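Local coordinates for protein subclass B3 metallo-beta-lactamase (Sphingobium indicum, PDB 7LUU) that probably hydrolyses beta-lactam antibiotics at an active site that holds two zinc ions, as expected of a subclass B3 metallo-beta-lactamase, at residues V78-T83 / S103-L108; E62-F65 / Y69-G72; V88-A93 / W207-C212. One frame throughout, in Å; residues are numbered along the deposited sequence.

Contact 1 (V78-T83 / S103-L108); sequences VALIDT and SNVRKL
Leu80 meets the helix 98-107 through its two methyls, which face the side chain of Val105, and one of them also reaches Leu108. Leu80 CD2 lies about equally far, 4.4 Å, from Val105 CG1 and Val105 CG2, whereas Leu80 CD1 is near CG2 alone, also at 4.4 Å. The isobutyl group gets there because CG is anti to the backbone N (chi1 175°), which extends it off the strand toward the helix. A second contact, 4.2 Å between Leu80 CD2 and Leu108 CD1, comes from three residues further along the chain. No hydrogen bond crosses; the contact is purely apolar and small, 112 Å² in all.

Burial separates its two parts. Leu80 and Val105 are both buried, and on the helix side Val105 contributes 33 Å² against 21 Å² for Leu108. Leu108 makes the closest approach but is partly exposed, with a bound glycerol about 4 Å from its side chain. Arg106 and Lys107 turn to the outer, exposed side of the helix, where Arg106 NE hydrogen-bonds a glycerol that probably came from the crystallisation liquor.

Neighbouring elements complete the layer. Leu89 of strand 87-90 and Phe110, just past the helix, also pack on Leu80, while Val71 and Tyr69 touch Leu108. Asn104 ND2 hydrogen-bonds Val71 O and so ties the helix to the chain leaving strand 68-70. Strand 79-82 runs between strands 68-70 and 87-90, with helix 98-107 against one sheet face and Ile81 turned to the other, against Ile192 of strand 190-196.

Contact 2 (E62-F65 / Y69-G72); sequences ERVF and YLVG
The beta hairpin of strands 62-65 and 68-70, at one edge of the seven-stranded sheet, is held by Glu62 and Leu70, an antiparallel hydrogen-bonded pair. Leu70 N gives the shorter bond, 2.7 Å to Glu62 O, and it is nearly straight, with an N-H...O angle of 172°. The return bond, Glu62 N to Leu70 O, is longer at 3.1 Å and lies in the carbonyl plane.

Next comes the non-hydrogen-bonded pair Arg63 and Tyr69, whose CA atoms are only 4.2 Å apart. Their side chains run alongside each other in the same direction. The near side of the Tyr69 ring lies beside the Arg63 backbone, with Tyr69 CD2 3.5 Å from Arg63 CA, and its far end reaches the guanidinium. Arg63 bends at chi3 (-49°), which brings its head back to the phenol: Tyr69 CE2 sits 3.6 Å above the guanidinium plane, toward its rim, and the two planes are 55° apart, far from a parallel stack. Arg63 NH1 is 2.8 Å from Tyr69 OH, but the N-H points well off the oxygen and the bond is weak; Gly66 O is the stronger partner of NH1. Phe110 meets the Tyr69 ring edge-to-face.

On the other face of the hairpin Val64 CG2 comes within 3.5 Å of Leu70 CG, and the pair packs on Ile262 and Ile264 of the second sheet. On this Leu70 face, Glu62 OE1 forms a salt bridge with Arg275, which Leu70 also touches.

Val64 and Phe65 both lie opposite Ser68, one residue facing two, which is the defining geometry of a classic beta bulge, here set close to the turn of a hairpin.

Contact 3 (V88-A93 / W207-C212); sequences VLIDGA and WSWNAC
Ile90 points its two branches at two different tryptophans. Its CG2, anti to the backbone N, approaches Trp207 CD1 at 3.9 Å, whereas the end of the longer branch, Ile90 CD1, comes to 3.5 Å from Trp209 CZ3 and also touches the neighbouring CH2. Both methyls arrive obliquely to the indoles. The two indole planes are inclined by about 50°, so the isoleucine meets differently tilted surfaces.

Direction separates the two pairs. Ile90 and Trp209 come from opposite directions, the methyl reaching the benzo part of the indole; Ile90 and Trp207 instead slide past each other, so that Trp207 CB also comes within 4.2 Å of Ile90 CD1. The backbones stay well apart, Ile90 CA to Trp207 CA being 8.6 Å, as befits facing sheets: strand 87-90 belongs to one and strand 205-213 to the other in the αβ/βα sandwich of metallo-beta-lactamases.

Trp209 NE1 hydrogen-bonds Ser68 OG of the opposing sheet. Phe222 and Leu119 press on Ile90 as well, and Leu119 and Thr121 border Trp207.

Contacts 1 and 2, with centres 7 Å apart, share the edge half of one sheet: Leu80 O is 2.8 Å from Tyr69 N, a probable hydrogen bond between their strands. Contact 3 lies about 10 Å from the centre of each. Ala79 O reaches Ile90 N at 2.9 Å, so contacts 1 and 3 use adjacent strands, and Ile81 CD1 packs 3.4 Å from Trp209 CE2 in the interface between sheets. Contact 2 reaches that interface too, with Phe65 CE2 3.3 Å from Ala211 O. Contact 3 comes nearest the zinc site: Ile90 is about 8 Å from His127 and Trp207 about 8 Å from Glu122, side chain to side chain, whereas Leu70 is about 12 Å from His127.

Contact 1 (V78-T83 / S103-L108)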
loop_
_atom_site.group_PDB
_atom_site.type_symbol
_atom_site.label_atom_id
_atom_site.label_comp_id
_atom_site.label_asym_id
_atom_site.label_seq_id
_atom_site.Cartn_x
_atom_site.Cartn_y
_atom_site.Cartn_z
ATOM N N VAL A 78 -6.001 4.963 -1.012
ATOM C CA VAL A 78 -4.910 5.879 -1.392
ATOM C C VAL A 78 -4.932 7.027 -0.387
ATOM O O VAL A 78 -5.992 7.640 -0.179
ATOM C CB VAL A 78 -5.103 6.428 -2.832
ATOM C CG1 VAL A 78 -3.946 7.401 -3.214
ATOM C CG2 VAL A 78 -5.263 5.254 -3.849
ATOM N N ALA A 79 -3.796 7.303 0.261
ATOM C CA ALA A 79 -3.757 8.379 1.271
ATOM C C ALA A 79 -3.022 9.596 0.733
ATOM O O ALA A 79 -2.223 9.490 -0.195
ATOM C CB ALA A 79 -3.048 7.922 2.554
ATOM N N LEU A 80 -3.302 10.764 1.318
ATOM C CA LEU A 80 -2.660 12.039 0.943
ATOM C C LEU A 80 -2.302 12.728 2.251
ATOM O O LEU A 80 -3.151 12.845 3.141
ATOM C CB LEU A 80 -3.600 12.928 0.098
ATOM C CG LEU A 80 -2.963 14.268 -0.177
ATOM C CD1 LEU A 80 -1.946 14.065 -1.354
ATOM C CD2 LEU A 80 -4.122 15.185 -0.614
ATOM N N ILE A 81 -1.030 13.080 2.409
ATOM C CA ILE A 81 -0.555 13.779 3.615
ATOM C C ILE A 81 -0.086 15.155 3.209
ATOM O O ILE A 81 0.791 15.281 2.342
ATOM C CB ILE A 81 0.609 13.019 4.292
ATOM C CG1 ILE A 81 0.186 11.572 4.576
ATOM C CG2 ILE A 81 1.105 13.773 5.588
ATOM C CD1 ILE A 81 1.390 10.721 4.978
ATOM N N ASP A 82 -0.633 16.185 3.847
ATOM C CA ASP A 82 -0.172 17.554 3.652
ATOM C C ASP A 82 0.877 17.867 4.719
ATOM O O ASP A 82 0.545 18.114 5.880
ATOM C CB ASP A 82 -1.355 18.513 3.692
ATOM C CG ASP A 82 -0.926 19.958 3.638
ATOM O OD1 ASP A 82 0.282 20.179 3.408
ATOM O OD2 ASP A 82 -1.811 20.844 3.936
ATOM N N THR A 83 2.159 17.940 4.318
ATOM C CA THR A 83 3.230 18.004 5.309
ATOM C C THR A 83 3.599 19.432 5.706
ATOM O O THR A 83 4.389 19.612 6.633
ATOM C CB THR A 83 4.495 17.344 4.773
ATOM O OG1 THR A 83 5.030 18.226 3.760
ATOM C CG2 THR A 83 4.186 15.964 4.076
ATOM N N SER A 103 -7.942 14.020 -9.544
ATOM C CA SER A 103 -9.203 14.728 -9.362
ATOM C C SER A 103 -9.584 14.827 -7.879
ATOM O O SER A 103 -10.045 15.875 -7.415
ATOM C CB SER A 103 -10.311 14.031 -10.163
ATOM O OG SER A 103 -11.562 14.683 -9.959
ATOM N N ASN A 104 -9.456 13.712 -7.139
ATOM C CA ASN A 104 -9.793 13.727 -5.722
ATOM C C ASN A 104 -8.871 14.678 -4.956
ATOM O O ASN A 104 -9.299 15.353 -4.008
ATOM C CB ASN A 104 -9.701 12.316 -5.168
ATOM C CG ASN A 104 -10.932 11.482 -5.509
ATOM O OD1 ASN A 104 -11.989 12.036 -5.924
ATOM N ND2 ASN A 104 -10.827 10.168 -5.356
ATOM N N VAL A 105 -7.590 14.723 -5.330
ATOM C CA VAL A 105 -6.652 15.640 -4.674
ATOM C C VAL A 105 -7.123 17.087 -4.888
ATOM O O VAL A 105 -7.165 17.901 -3.956
ATOM C CB VAL A 105 -5.236 15.414 -5.260
ATOM C CG1 VAL A 105 -4.270 16.457 -4.775
ATOM C CG2 VAL A 105 -4.722 14.034 -4.815
ATOM N N ARG A 106 -7.548 17.391 -6.116
ATOM C CA ARG A 106 -8.070 18.721 -6.418
ATOM C C ARG A 106 -9.370 19.024 -5.690
ATOM O O ARG A 106 -9.623 20.191 -5.304
ATOM C CB ARG A 106 -8.254 18.831 -7.935
ATOM C CG ARG A 106 -6.918 18.994 -8.659
ATOM C CD ARG A 106 -7.219 19.243 -10.164
ATOM N NE ARG A 106 -5.961 19.335 -10.863
ATOM C CZ ARG A 106 -5.479 18.354 -11.619
ATOM N NH1 ARG A 106 -4.288 18.499 -12.196
ATOM N NH2 ARG A 106 -6.208 17.251 -11.807
ATOM N N LYS A 107 -10.241 18.015 -5.511
ATOM C CA LYS A 107 -11.506 18.266 -4.819
ATOM C C LYS A 107 -11.280 18.715 -3.391
ATOM O O LYS A 107 -12.078 19.483 -2.843
ATOM C CB LYS A 107 -12.349 17.003 -4.806
ATOM C CG LYS A 107 -12.925 16.603 -6.113
ATOM C CD LYS A 107 -13.637 15.237 -5.988
ATOM C CE LYS A 107 -14.394 14.964 -7.311
ATOM N NZ LYS A 107 -15.160 13.715 -7.213
ATOM N N LEU A 108 -10.191 18.257 -2.774
ATOM C CA LEU A 108 -9.803 18.672 -1.428
ATOM C C LEU A 108 -9.159 20.053 -1.398
ATOM O O LEU A 108 -8.814 20.515 -0.301
ATOM C CB LEU A 108 -8.830 17.662 -0.819
ATOM C CG LEU A 108 -9.421 16.260 -0.536
ATOM C CD1 LEU A 108 -8.273 15.347 0.013
ATOM C CD2 LEU A 108 -10.504 16.401 0.553
#

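Contact 2 (E62-F65 / Y69-G72)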
loop_
_atom_site.group_PDB
_atom_site.type_symbol
_atom_site.label_atom_id
_atom_site.label_comp_id
_atom_site.label_asym_id
_atom_site.label_seq_id
_atom_site.Cartn_x
_atom_site.Cartn_y
_atom_site.Cartn_z
ATOM N N GLU A 62 -11.897 12.441 1.816
ATOM C CA GLU A 62 -12.256 12.780 3.208
ATOM C C GLU A 62 -10.981 12.976 4.007
ATOM O O GLU A 62 -9.973 12.295 3.755
ATOM C CB GLU A 62 -13.101 11.672 3.881
ATOM C CG GLU A 62 -14.498 11.554 3.285
ATOM C CD GLU A 62 -15.376 10.488 3.916
ATOM O OE1 GLU A 62 -15.045 9.305 3.849
ATOM O OE2 GLU A 62 -16.453 10.869 4.448
ATOM N N ARG A 63 -11.034 13.909 4.964
ATOM C CA ARG A 63 -9.962 14.071 5.958
ATOM C C ARG A 63 -10.058 12.924 6.953
ATOM O O ARG A 63 -11.163 12.560 7.395
ATOM C CB ARG A 63 -10.084 15.413 6.709
ATOM C CG ARG A 63 -8.997 15.613 7.789
ATOM C CD ARG A 63 -9.426 16.758 8.790
ATOM N NE ARG A 63 -9.860 17.918 8.038
ATOM C CZ ARG A 63 -9.045 18.740 7.405
ATOM N NH1 ARG A 63 -7.740 18.548 7.452
ATOM N NH2 ARG A 63 -9.532 19.779 6.723
ATOM N N VAL A 64 -8.918 12.304 7.257
ATOM C CA VAL A 64 -8.832 11.275 8.281
ATOM C C VAL A 64 -8.666 11.950 9.626
ATOM O O VAL A 64 -9.494 11.803 10.531
ATOM C CB VAL A 64 -7.650 10.331 7.999
ATOM C CG1 VAL A 64 -7.472 9.247 9.075
ATOM C CG2 VAL A 64 -7.898 9.536 6.678
ATOM N N PHE A 65 -7.590 12.707 9.758
ATOM C CA PHE A 65 -7.324 13.429 10.983
ATOM C C PHE A 65 -6.231 14.429 10.629
ATOM O O PHE A 65 -5.317 14.112 9.868
ATOM C CB PHE A 65 -6.847 12.497 12.105
ATOM C CG PHE A 65 -6.728 13.168 13.419
ATOM C CD1 PHE A 65 -7.877 13.418 14.167
ATOM C CD2 PHE A 65 -5.485 13.531 13.935
ATOM C CE1 PHE A 65 -7.793 14.039 15.417
ATOM C CE2 PHE A 65 -5.396 14.160 15.228
ATOM C CZ PHE A 65 -6.536 14.445 15.917
ATOM N N TYR A 69 -5.451 12.639 4.688
ATOM C CA TYR A 69 -6.694 12.455 3.944
ATOM C C TYR A 69 -6.732 11.126 3.206
ATOM O O TYR A 69 -5.715 10.513 2.918
ATOM C CB TYR A 69 -6.864 13.554 2.872
ATOM C CG TYR A 69 -6.778 14.946 3.412
ATOM C CD1 TYR A 69 -5.543 15.537 3.702
ATOM C CD2 TYR A 69 -7.933 15.680 3.635
ATOM C CE1 TYR A 69 -5.464 16.883 4.196
ATOM C CE2 TYR A 69 -7.855 17.011 4.120
ATOM C CZ TYR A 69 -6.631 17.597 4.384
ATOM O OH TYR A 69 -6.563 18.913 4.889
ATOM N N LEU A 70 -7.936 10.751 2.807
ATOM C CA LEU A 70 -8.137 9.636 1.873
ATOM C C LEU A 70 -8.605 10.157 0.529
ATOM O O LEU A 70 -9.558 10.956 0.449
ATOM C CB LEU A 70 -9.200 8.674 2.399
ATOM C CG LEU A 70 -8.627 7.913 3.613
ATOM C CD1 LEU A 70 -9.683 7.035 4.288
ATOM C CD2 LEU A 70 -7.306 7.111 3.327
ATOM N N VAL A 71 -7.955 9.685 -0.531
ATOM C CA VAL A 71 -8.320 10.115 -1.900
ATOM C C VAL A 71 -8.487 8.916 -2.832
ATOM O O VAL A 71 -8.508 9.051 -4.056
ATOM C CB VAL A 71 -7.299 11.097 -2.497
ATOM C CG1 VAL A 71 -7.384 12.437 -1.738
ATOM C CG2 VAL A 71 -5.855 10.514 -2.494
ATOM N N GLY A 72 -8.647 7.738 -2.250
ATOM C CA GLY A 72 -8.823 6.512 -2.992
ATOM C C GLY A 72 -10.280 6.138 -3.245
ATOM O O GLY A 72 -11.102 7.002 -3.630
#

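Contact 3 (V88-A93 / W207-C212)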
loop_
_atom_site.group_PDB
_atom_site.type_symbol
_atom_site.label_atom_id
_atom_site.label_comp_id
_atom_site.label_asym_id
_atom_site.label_seq_id
_atom_site.Cartn_x
_atom_site.Cartn_y
_atom_site.Cartn_z
ATOM N N VAL A 88 2.338 14.186 0.208
ATOM C CA VAL A 88 2.787 12.793 0.016
ATOM C C VAL A 88 1.562 11.935 -0.286
ATOM O O VAL A 88 0.571 11.986 0.457
ATOM C CB VAL A 88 3.445 12.266 1.315
ATOM C CG1 VAL A 88 3.825 10.851 1.147
ATOM C CG2 VAL A 88 4.708 13.079 1.642
ATOM N N LEU A 89 1.626 11.130 -1.337
ATOM C CA LEU A 89 0.584 10.130 -1.619
ATOM C C LEU A 89 1.082 8.776 -1.173
ATOM O O LEU A 89 2.282 8.520 -1.261
ATOM C CB LEU A 89 0.387 10.127 -3.137
ATOM C CG LEU A 89 -0.918 9.995 -3.850
ATOM C CD1 LEU A 89 -2.101 10.803 -3.349
ATOM C CD2 LEU A 89 -0.614 10.469 -5.291
ATOM N N ILE A 90 0.161 7.887 -0.792
ATOM C CA ILE A 90 0.443 6.498 -0.499
ATOM C C ILE A 90 -0.397 5.658 -1.439
ATOM O O ILE A 90 -1.646 5.706 -1.390
ATOM C CB ILE A 90 0.139 6.137 0.968
ATOM C CG1 ILE A 90 0.947 7.122 1.825
ATOM C CG2 ILE A 90 0.622 4.663 1.160
ATOM C CD1 ILE A 90 0.936 6.718 3.381
ATOM N N ASP A 91 0.311 4.893 -2.284
ATOM C CA ASP A 91 -0.203 3.999 -3.337
ATOM C C ASP A 91 -0.891 4.758 -4.472
ATOM O O ASP A 91 -1.031 6.003 -4.467
ATOM C CB ASP A 91 -1.104 2.900 -2.724
ATOM C CG ASP A 91 -0.268 1.761 -2.124
ATOM O OD1 ASP A 91 0.940 1.637 -2.450
ATOM O OD2 ASP A 91 -0.809 0.991 -1.350
ATOM N N GLY A 92 -1.217 3.986 -5.510
ATOM C CA GLY A 92 -1.688 4.594 -6.761
ATOM C C GLY A 92 -2.782 3.808 -7.446
ATOM O O GLY A 92 -3.125 4.144 -8.585
ATOM N N ALA A 93 -3.358 2.797 -6.803
ATOM C CA ALA A 93 -4.414 1.979 -7.402
ATOM C C ALA A 93 -4.015 1.489 -8.815
ATOM O O ALA A 93 -2.838 1.179 -9.086
ATOM C CB ALA A 93 -5.774 2.722 -7.363
ATOM N N TRP A 207 3.567 2.005 6.320
ATOM C CA TRP A 207 4.012 3.358 6.609
ATOM C C TRP A 207 3.302 3.885 7.835
ATOM O O TRP A 207 2.080 3.772 7.909
ATOM C CB TRP A 207 3.667 4.247 5.373
ATOM C CG TRP A 207 4.153 3.633 4.071
ATOM C CD1 TRP A 207 3.429 2.803 3.202
ATOM C CD2 TRP A 207 5.490 3.662 3.578
ATOM N NE1 TRP A 207 4.260 2.404 2.152
ATOM C CE2 TRP A 207 5.526 2.889 2.378
ATOM C CE3 TRP A 207 6.681 4.289 4.041
ATOM C CZ2 TRP A 207 6.691 2.758 1.614
ATOM C CZ3 TRP A 207 7.806 4.171 3.283
ATOM C CH2 TRP A 207 7.817 3.384 2.076
ATOM N N SER A 208 4.033 4.596 8.721
ATOM C CA SER A 208 3.375 5.179 9.875
ATOM C C SER A 208 3.808 6.623 10.079
ATOM O O SER A 208 4.943 7.019 9.768
ATOM C CB SER A 208 3.678 4.353 11.161
ATOM O OG SER A 208 5.091 4.445 11.470
ATOM N N TRP A 209 2.890 7.407 10.647
ATOM C CA TRP A 209 3.228 8.777 10.935
ATOM C C TRP A 209 2.192 9.352 11.885
ATOM O O TRP A 209 1.094 8.820 12.036
ATOM C CB TRP A 209 3.264 9.587 9.611
ATOM C CG TRP A 209 1.873 9.811 8.988
ATOM C CD1 TRP A 209 1.047 10.912 9.090
ATOM C CD2 TRP A 209 1.161 8.852 8.170
ATOM N NE1 TRP A 209 -0.125 10.707 8.365
ATOM C CE2 TRP A 209 -0.061 9.474 7.764
ATOM C CE3 TRP A 209 1.471 7.589 7.702
ATOM C CZ2 TRP A 209 -1.032 8.811 6.979
ATOM C CZ3 TRP A 209 0.495 6.905 6.862
ATOM C CH2 TRP A 209 -0.736 7.547 6.536
ATOM N N ASN A 210 2.536 10.490 12.496
ATOM C CA ASN A 210 1.611 11.241 13.360
ATOM C C ASN A 210 0.878 12.322 12.568
ATOM O O ASN A 210 1.476 13.010 11.727
ATOM C CB ASN A 210 2.399 11.915 14.482
ATOM C CG ASN A 210 2.582 11.028 15.710
ATOM O OD1 ASN A 210 2.052 9.912 15.763
ATOM N ND2 ASN A 210 3.326 11.535 16.722
ATOM N N ALA A 211 -0.426 12.451 12.844
ATOM C CA ALA A 211 -1.259 13.533 12.340
ATOM C C ALA A 211 -1.807 14.266 13.540
ATOM O O ALA A 211 -2.196 13.628 14.529
ATOM C CB ALA A 211 -2.399 12.997 11.442
ATOM N N CYS A 212 -1.760 15.604 13.498
ATOM C CA CYS A 212 -2.115 16.374 14.675
ATOM C C CYS A 212 -3.205 17.379 14.361
ATOM O O CYS A 212 -3.263 17.903 13.258
ATOM C CB CYS A 212 -0.892 17.135 15.246
ATOM S SG CYS A 212 0.477 15.973 15.632
#